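Long-range contact in putative diguanylate cyclase (GGDEF) with PAS/PAC domain (Rhodopseudomonas palustris, PDB 3LIF), which probably makes cyclic di-GMP from two GTP molecules through its GGDEF domain, this chain being the extracellular PDC-fold sensor domain of the longer membrane protein: residues S123-E135 with F141-Y153. Residues are numbered along the deposited sequence; the frame is centred on the assembly and turned at random.
Sequences SGVWVFVVSRRLE and FFGVVVATIESEY
Val130 and Ala147 form a hydrogen-bonded antiparallel pair, and Arg132 and Val145 repeat it two residues on, in strands 126-135 and 141-149 running at 144° to each other. Val130 N lies 2.8 Å from Ala147 O. Side chains alternate between two faces. On one, Val129 CG1 lies against Val146 CG1, and the hydroxyl of Thr148 is hydrogen-bonded to Asp72 OD1. The Thr148 methyl CG2 reaches Val127 CB at 3.7 Å. On the other, the Leu134 side chain crosses that of Val145 at about a right angle, CD2 3.6 Å from CG2, where helix 5-47 brings up Met46 and Ile42. Near the turn, Arg133 CG, anti to the backbone N (chi1 -179°), comes in at the edge of the Phe141 ring, 3.8 Å from CD1. The Arg133 guanidinium, its plane 57° from that of the ring, has Phe141 CD1 over one face, toward its rim. NE hydrogen-bonds to His104 O; NH1 is modelled in a salt bridge with Glu135 OE1, too short to trust in detail. With an alanine here, His104 O would probably lose its NE donor and the Phe141 ring the chain packed at its edge. The strands form a beta hairpin, fourth and fifth in a five-stranded antiparallel sheet ordered 2-1-5-4-3, as in PDC sensor domains.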
ATOM      1  N   SER A 123      10.001  10.827  -9.258  1.00 32.55           N
ATOM      2  CA  SER A 123      11.145  10.771  -8.342  1.00 32.60           C
ATOM      3  C   SER A 123      12.170   9.687  -8.629  1.00 32.52           C
ATOM      4  O   SER A 123      13.143   9.603  -7.896  1.00 33.03           O
ATOM      5  CB  SER A 123      10.676  10.616  -6.901  1.00 31.74           C
ATOM      6  OG  SER A 123      10.328   9.266  -6.698  1.00 34.32           O
ATOM      7  N   GLY A 124      11.962   8.850  -9.644  1.00 31.95           N
ATOM      8  CA  GLY A 124      12.935   7.811  -9.924  1.00 32.02           C
ATOM      9  C   GLY A 124      12.947   6.598  -8.967  1.00 32.83           C
ATOM     10  O   GLY A 124      13.461   5.527  -9.344  1.00 33.75           O
ATOM     11  N   VAL A 125      12.376   6.738  -7.756  1.00 31.76           N
ATOM     12  CA  VAL A 125      12.195   5.636  -6.798  1.00 29.56           C
ATOM     13  C   VAL A 125      11.112   4.603  -7.158  1.00 29.72           C
ATOM     14  O   VAL A 125      10.033   4.958  -7.662  1.00 30.05           O
ATOM     15  CB  VAL A 125      11.750   6.205  -5.451  1.00 30.21           C
ATOM     16  CG1 VAL A 125      11.532   5.049  -4.450  1.00 26.69           C
ATOM     17  CG2 VAL A 125      12.731   7.292  -4.980  1.00 26.44           C
ATOM     18  N   TRP A 126      11.377   3.328  -6.851  1.00 29.20           N
ATOM     19  CA  TRP A 126      10.450   2.226  -7.158  1.00 28.31           C
ATOM     20  C   TRP A 126       9.399   2.202  -6.090  1.00 27.78           C
ATOM     21  O   TRP A 126       9.723   2.021  -4.927  1.00 28.85           O
ATOM     22  CB  TRP A 126      11.187   0.905  -7.193  1.00 28.05           C
ATOM     23  CG  TRP A 126      11.899   0.734  -8.507  1.00 31.44           C
ATOM     24  CD1 TRP A 126      13.182   1.139  -8.808  1.00 30.53           C
ATOM     25  CD2 TRP A 126      11.355   0.184  -9.722  1.00 31.08           C
ATOM     26  NE1 TRP A 126      13.465   0.865 -10.129  1.00 31.93           N
ATOM     27  CE2 TRP A 126      12.373   0.284 -10.719  1.00 32.35           C
ATOM     28  CE3 TRP A 126      10.113  -0.358 -10.073  1.00 30.74           C
ATOM     29  CZ2 TRP A 126      12.191  -0.161 -12.054  1.00 32.36           C
ATOM     30  CZ3 TRP A 126       9.921  -0.803 -11.409  1.00 32.95           C
ATOM     31  CH2 TRP A 126      10.966  -0.699 -12.379  1.00 32.41           C
ATOM     32  N   VAL A 127       8.142   2.410  -6.460  1.00 26.17           N
ATOM     33  CA  VAL A 127       7.121   2.667  -5.469  1.00 23.57           C
ATOM     34  C   VAL A 127       5.855   2.007  -5.876  1.00 23.85           C
ATOM     35  O   VAL A 127       5.735   1.477  -6.972  1.00 24.45           O
ATOM     36  CB  VAL A 127       6.826   4.153  -5.382  1.00 23.50           C
ATOM     37  CG1 VAL A 127       8.085   4.921  -5.025  1.00 20.25           C
ATOM     38  CG2 VAL A 127       6.288   4.654  -6.694  1.00 21.30           C
ATOM     39  N   PHE A 128       4.913   1.998  -4.959  1.00 23.72           N
ATOM     40  CA  PHE A 128       3.527   1.729  -5.288  1.00 23.44           C
ATOM     41  C   PHE A 128       2.742   3.041  -5.273  1.00 22.96           C
ATOM     42  O   PHE A 128       3.127   4.041  -4.634  1.00 21.84           O
ATOM     43  CB  PHE A 128       2.900   0.777  -4.284  1.00 23.61           C
ATOM     44  CG  PHE A 128       3.327  -0.615  -4.465  1.00 23.58           C
ATOM     45  CD1 PHE A 128       4.600  -0.998  -4.089  1.00 20.92           C
ATOM     46  CD2 PHE A 128       2.456  -1.537  -5.062  1.00 24.58           C
ATOM     47  CE1 PHE A 128       5.015  -2.294  -4.282  1.00 24.75           C
ATOM     48  CE2 PHE A 128       2.829  -2.850  -5.268  1.00 25.02           C
ATOM     49  CZ  PHE A 128       4.125  -3.241  -4.887  1.00 27.74           C
ATOM     50  N   VAL A 129       1.594   2.998  -5.921  1.00 22.47           N
ATOM     51  CA  VAL A 129       0.916   4.204  -6.234  1.00 22.81           C
ATOM     52  C   VAL A 129      -0.558   3.915  -6.192  1.00 24.03           C
ATOM     53  O   VAL A 129      -0.984   2.756  -6.396  1.00 25.00           O
ATOM     54  CB  VAL A 129       1.376   4.639  -7.652  1.00 22.49           C
ATOM     55  CG1 VAL A 129       0.218   4.802  -8.637  1.00 19.89           C
ATOM     56  CG2 VAL A 129       2.247   5.798  -7.552  1.00 20.58           C
ATOM     57  N   VAL A 130      -1.338   4.971  -6.003  1.00 24.31           N
ATOM     58  CA  VAL A 130      -2.767   4.843  -5.767  1.00 24.80           C
ATOM     59  C   VAL A 130      -3.407   5.893  -6.696  1.00 26.02           C
ATOM     60  O   VAL A 130      -2.773   6.968  -6.960  1.00 26.98           O
ATOM     61  CB  VAL A 130      -2.972   5.178  -4.257  1.00 25.34           C
ATOM     62  CG1 VAL A 130      -3.209   6.696  -3.999  1.00 21.78           C
ATOM     63  CG2 VAL A 130      -3.970   4.287  -3.609  1.00 25.00           C
ATOM     64  N   SER A 131      -4.591   5.609  -7.258  1.00 25.42           N
ATOM     65  CA  SER A 131      -5.098   6.511  -8.287  1.00 25.56           C
ATOM     66  C   SER A 131      -6.614   6.488  -8.480  1.00 26.88           C
ATOM     67  O   SER A 131      -7.285   5.475  -8.238  1.00 25.44           O
ATOM     68  CB  SER A 131      -4.385   6.224  -9.646  1.00 25.46           C
ATOM     69  OG  SER A 131      -4.877   5.041 -10.287  1.00 24.15           O
ATOM     70  N   ARG A 132      -7.148   7.610  -8.970  1.00 28.31           N
ATOM     71  CA  ARG A 132      -8.605   7.733  -9.206  1.00 29.10           C
ATOM     72  C   ARG A 132      -8.933   8.355 -10.563  1.00 29.25           C
ATOM     73  O   ARG A 132      -8.265   9.304 -11.009  1.00 31.19           O
ATOM     74  CB  ARG A 132      -9.339   8.436  -8.008  1.00 28.80           C
ATOM     75  CG  ARG A 132     -10.082   7.421  -7.124  1.00 30.85           C
ATOM     76  CD  ARG A 132     -10.576   7.928  -5.731  1.00 43.16           C
ATOM     77  NE  ARG A 132     -12.017   8.201  -5.799  1.00 45.60           N
ATOM     78  CZ  ARG A 132     -12.695   7.814  -6.860  1.00 46.99           C
ATOM     79  NH1 ARG A 132     -12.018   7.153  -7.812  1.00 49.71           N
ATOM     80  NH2 ARG A 132     -13.990   8.041  -6.964  1.00 45.68           N
ATOM     81  N   ARG A 133      -9.948   7.828 -11.228  1.00 29.43           N
ATOM     82  CA  ARG A 133     -10.455   8.421 -12.470  1.00 29.83           C
ATOM     83  C   ARG A 133     -11.039   9.831 -12.340  1.00 31.05           C
ATOM     84  O   ARG A 133     -11.978  10.008 -11.560  1.00 32.71           O
ATOM     85  CB  ARG A 133     -11.568   7.560 -12.989  1.00 28.90           C
ATOM     86  CG  ARG A 133     -12.167   8.044 -14.267  1.00 30.29           C
ATOM     87  CD  ARG A 133     -13.514   7.390 -14.467  1.00 35.18           C
ATOM     88  NE  ARG A 133     -13.547   6.731 -15.752  1.00 41.75           N
ATOM     89  CZ  ARG A 133     -14.359   7.067 -16.745  1.00 41.30           C
ATOM     90  NH1 ARG A 133     -15.230   8.077 -16.560  1.00 39.39           N
ATOM     91  NH2 ARG A 133     -14.267   6.397 -17.902  1.00 35.27           N
ATOM     92  N   LEU A 134     -10.512  10.825 -13.084  1.00 31.59           N
ATOM     93  CA  LEU A 134     -11.136  12.186 -13.217  1.00 31.28           C
ATOM     94  C   LEU A 134     -12.290  12.223 -14.215  1.00 32.23           C
ATOM     95  O   LEU A 134     -12.312  11.463 -15.196  1.00 33.35           O
ATOM     96  CB  LEU A 134     -10.121  13.192 -13.668  1.00 29.79           C
ATOM     97  CG  LEU A 134      -8.983  13.232 -12.677  1.00 29.93           C
ATOM     98  CD1 LEU A 134      -8.022  14.297 -13.118  1.00 26.61           C
ATOM     99  CD2 LEU A 134      -9.519  13.461 -11.225  1.00 28.19           C
ATOM    100  N   GLU A 135     -13.264  13.080 -13.964  1.00 33.38           N
ATOM    101  CA  GLU A 135     -14.448  13.125 -14.811  1.00 34.64           C
ATOM    102  C   GLU A 135     -14.907  14.572 -14.964  1.00 36.50           C
ATOM    103  O   GLU A 135     -14.621  15.447 -14.127  1.00 35.91           O
ATOM    104  CB  GLU A 135     -15.575  12.225 -14.294  1.00 33.69           C
ATOM    105  CG  GLU A 135     -15.389  10.771 -14.673  0.50 32.77           C
ATOM    106  CD  GLU A 135     -16.529   9.863 -14.215  0.50 32.10           C
ATOM    107  OE1 GLU A 135     -16.412   8.647 -14.475  0.50 30.56           O
ATOM    108  OE2 GLU A 135     -17.520  10.347 -13.600  0.50 30.05           O
ATOM    109  N   PHE A 141     -14.584  10.612 -19.278  1.00 37.10           N
ATOM    110  CA  PHE A 141     -13.205  10.560 -18.775  1.00 34.72           C
ATOM    111  C   PHE A 141     -12.450  11.867 -18.945  1.00 33.98           C
ATOM    112  O   PHE A 141     -12.419  12.432 -20.053  1.00 34.87           O
ATOM    113  CB  PHE A 141     -12.451   9.476 -19.537  1.00 34.01           C
ATOM    114  CG  PHE A 141     -11.056   9.263 -19.055  1.00 35.04           C
ATOM    115  CD1 PHE A 141     -10.809   8.814 -17.758  1.00 37.86           C
ATOM    116  CD2 PHE A 141      -9.984   9.479 -19.879  1.00 35.33           C
ATOM    117  CE1 PHE A 141      -9.503   8.588 -17.304  1.00 37.30           C
ATOM    118  CE2 PHE A 141      -8.696   9.261 -19.437  1.00 37.70           C
ATOM    119  CZ  PHE A 141      -8.450   8.811 -18.145  1.00 36.26           C
ATOM    120  N   PHE A 142     -11.772  12.330 -17.898  1.00 31.95           N
ATOM    121  CA  PHE A 142     -11.047  13.589 -17.980  1.00 29.55           C
ATOM    122  C   PHE A 142      -9.571  13.471 -17.528  1.00 29.58           C
ATOM    123  O   PHE A 142      -8.878  14.491 -17.413  1.00 29.96           O
ATOM    124  CB  PHE A 142     -11.814  14.657 -17.187  1.00 28.68           C
ATOM    125  CG  PHE A 142     -11.261  16.050 -17.326  1.00 28.96           C
ATOM    126  CD1 PHE A 142     -11.619  16.869 -18.406  1.00 27.25           C
ATOM    127  CD2 PHE A 142     -10.402  16.560 -16.387  1.00 29.74           C
ATOM    128  CE1 PHE A 142     -11.122  18.117 -18.538  1.00 26.02           C
ATOM    129  CE2 PHE A 142      -9.903  17.851 -16.515  1.00 30.80           C
ATOM    130  CZ  PHE A 142     -10.252  18.622 -17.606  1.00 27.05           C
ATOM    131  N   GLY A 143      -9.073  12.245 -17.306  1.00 29.55           N
ATOM    132  CA  GLY A 143      -7.648  11.966 -16.815  1.00 29.77           C
ATOM    133  C   GLY A 143      -7.833  11.335 -15.444  1.00 29.47           C
ATOM    134  O   GLY A 143      -8.590  10.343 -15.316  1.00 28.89           O
ATOM    135  N   VAL A 144      -7.058  11.707 -14.443  1.00 29.43           N
ATOM    136  CA  VAL A 144      -6.316  10.787 -13.560  1.00 29.39           C
ATOM    137  C   VAL A 144      -5.652  11.601 -12.473  1.00 29.15           C
ATOM    138  O   VAL A 144      -4.949  12.580 -12.813  1.00 29.85           O
ATOM    139  CB  VAL A 144      -5.434   9.689 -14.155  1.00 29.97           C
ATOM    140  CG1 VAL A 144      -4.752   9.001 -13.006  1.00 29.49           C
ATOM    141  CG2 VAL A 144      -6.273   8.633 -14.854  1.00 28.04           C
ATOM    142  N   VAL A 145      -5.949  11.300 -11.194  1.00 27.87           N
ATOM    143  CA  VAL A 145      -5.064  11.752 -10.070  1.00 26.64           C
ATOM    144  C   VAL A 145      -4.353  10.497  -9.625  1.00 27.21           C
ATOM    145  O   VAL A 145      -5.012   9.444  -9.453  1.00 28.30           O
ATOM    146  CB  VAL A 145      -5.772  12.080  -8.733  1.00 26.71           C
ATOM    147  CG1 VAL A 145      -5.268  13.354  -8.138  1.00 24.34           C
ATOM    148  CG2 VAL A 145      -7.276  11.943  -8.794  1.00 24.88           C
ATOM    149  N   VAL A 146      -3.068  10.605  -9.342  1.00 26.82           N
ATOM    150  CA  VAL A 146      -2.271   9.472  -8.908  1.00 27.82           C
ATOM    151  C   VAL A 146      -1.528  10.032  -7.735  1.00 27.19           C
ATOM    152  O   VAL A 146      -1.073  11.186  -7.818  1.00 27.16           O
ATOM    153  CB  VAL A 146      -0.998   9.258  -9.804  1.00 29.54           C
ATOM    154  CG1 VAL A 146      -0.612   7.782  -9.912  1.00 30.40           C
ATOM    155  CG2 VAL A 146      -1.073   9.987 -11.139  1.00 28.58           C
ATOM    156  N   ALA A 147      -1.288   9.227  -6.710  1.00 25.87           N
ATOM    157  CA  ALA A 147      -0.373   9.669  -5.671  1.00 25.37           C
ATOM    158  C   ALA A 147       0.471   8.495  -5.228  1.00 25.72           C
ATOM    159  O   ALA A 147       0.029   7.316  -5.291  1.00 26.62           O
ATOM    160  CB  ALA A 147      -1.113  10.268  -4.519  1.00 25.72           C
ATOM    161  N   THR A 148       1.695   8.802  -4.831  1.00 24.83           N
ATOM    162  CA  THR A 148       2.627   7.761  -4.463  1.00 25.15           C
ATOM    163  C   THR A 148       2.480   7.374  -2.999  1.00 25.73           C
ATOM    164  O   THR A 148       2.489   8.236  -2.104  1.00 25.02           O
ATOM    165  CB  THR A 148       4.057   8.250  -4.610  1.00 25.58           C
ATOM    166  OG1 THR A 148       4.249   8.645  -5.958  1.00 24.80           O
ATOM    167  CG2 THR A 148       4.994   7.140  -4.277  1.00 21.53           C
ATOM    168  N   ILE A 149       2.358   6.083  -2.742  1.00 25.84           N
ATOM    169  CA  ILE A 149       2.205   5.671  -1.362  1.00 25.95           C
ATOM    170  C   ILE A 149       3.526   5.873  -0.674  1.00 25.84           C
ATOM    171  O   ILE A 149       4.513   5.398  -1.186  1.00 25.32           O
ATOM    172  CB  ILE A 149       1.784   4.224  -1.293  1.00 25.65           C
ATOM    173  CG1 ILE A 149       0.303   4.157  -1.631  1.00 26.91           C
ATOM    174  CG2 ILE A 149       2.054   3.640   0.112  1.00 24.09           C
ATOM    175  CD1 ILE A 149      -0.103   2.783  -2.130  1.00 31.45           C
ATOM    176  N   GLU A 150       3.564   6.572   0.462  1.00 26.45           N
ATOM    177  CA  GLU A 150       4.846   6.732   1.191  1.00 27.67           C
ATOM    178  C   GLU A 150       5.158   5.452   2.004  1.00 29.03           C
ATOM    179  O   GLU A 150       4.580   5.201   3.096  1.00 29.11           O
ATOM    180  CB  GLU A 150       4.798   7.919   2.147  1.00 27.74           C
ATOM    181  CG  GLU A 150       6.067   8.074   2.948  1.00 26.63           C
ATOM    182  CD  GLU A 150       7.082   8.933   2.194  1.00 33.54           C
ATOM    183  OE1 GLU A 150       6.828  10.151   1.973  1.00 34.20           O
ATOM    184  OE2 GLU A 150       8.157   8.414   1.828  1.00 34.44           O
ATOM    185  N   SER A 151       6.040   4.611   1.515  1.00 29.34           N
ATOM    186  CA  SER A 151       6.165   3.355   2.223  1.00 31.17           C
ATOM    187  C   SER A 151       6.763   3.513   3.647  1.00 30.54           C
ATOM    188  O   SER A 151       6.405   2.755   4.559  1.00 31.15           O
ATOM    189  CB  SER A 151       6.879   2.309   1.381  1.00 31.52           C
ATOM    190  OG  SER A 151       8.198   2.754   1.102  1.00 35.80           O
ATOM    191  N   GLU A 152       7.610   4.519   3.838  1.00 30.49           N
ATOM    192  CA  GLU A 152       8.178   4.860   5.151  1.00 30.92           C
ATOM    193  C   GLU A 152       7.069   5.106   6.210  1.00 30.85           C
ATOM    194  O   GLU A 152       7.205   4.807   7.405  1.00 31.54           O
ATOM    195  CB  GLU A 152       9.100   6.066   5.014  1.00 30.80           C
ATOM    196  CG  GLU A 152       9.815   6.525   6.273  0.50 34.50           C
ATOM    197  CD  GLU A 152      10.977   7.480   5.935  0.50 40.72           C
ATOM    198  OE1 GLU A 152      11.664   7.265   4.897  0.50 42.57           O
ATOM    199  OE2 GLU A 152      11.198   8.465   6.689  0.50 42.75           O
ATOM    200  N   TYR A 153       5.939   5.605   5.783  1.00 29.13           N
ATOM    201  CA  TYR A 153       4.918   5.754   6.742  1.00 28.79           C
ATOM    202  C   TYR A 153       4.595   4.412   7.380  1.00 30.64           C
ATOM    203  O   TYR A 153       4.337   4.355   8.593  1.00 33.29           O
ATOM    204  CB  TYR A 153       3.677   6.254   6.073  1.00 28.33           C
ATOM    205  CG  TYR A 153       2.537   6.458   6.976  1.00 25.48           C
ATOM    206  CD1 TYR A 153       2.543   7.507   7.908  1.00 24.69           C
ATOM    207  CD2 TYR A 153       1.408   5.634   6.889  1.00 26.78           C
ATOM    208  CE1 TYR A 153       1.448   7.736   8.718  1.00 24.34           C
ATOM    209  CE2 TYR A 153       0.295   5.834   7.708  1.00 25.23           C
ATOM    210  CZ  TYR A 153       0.344   6.897   8.602  1.00 26.17           C
ATOM    211  OH  TYR A 153      -0.697   7.106   9.409  1.00 29.84           O
TER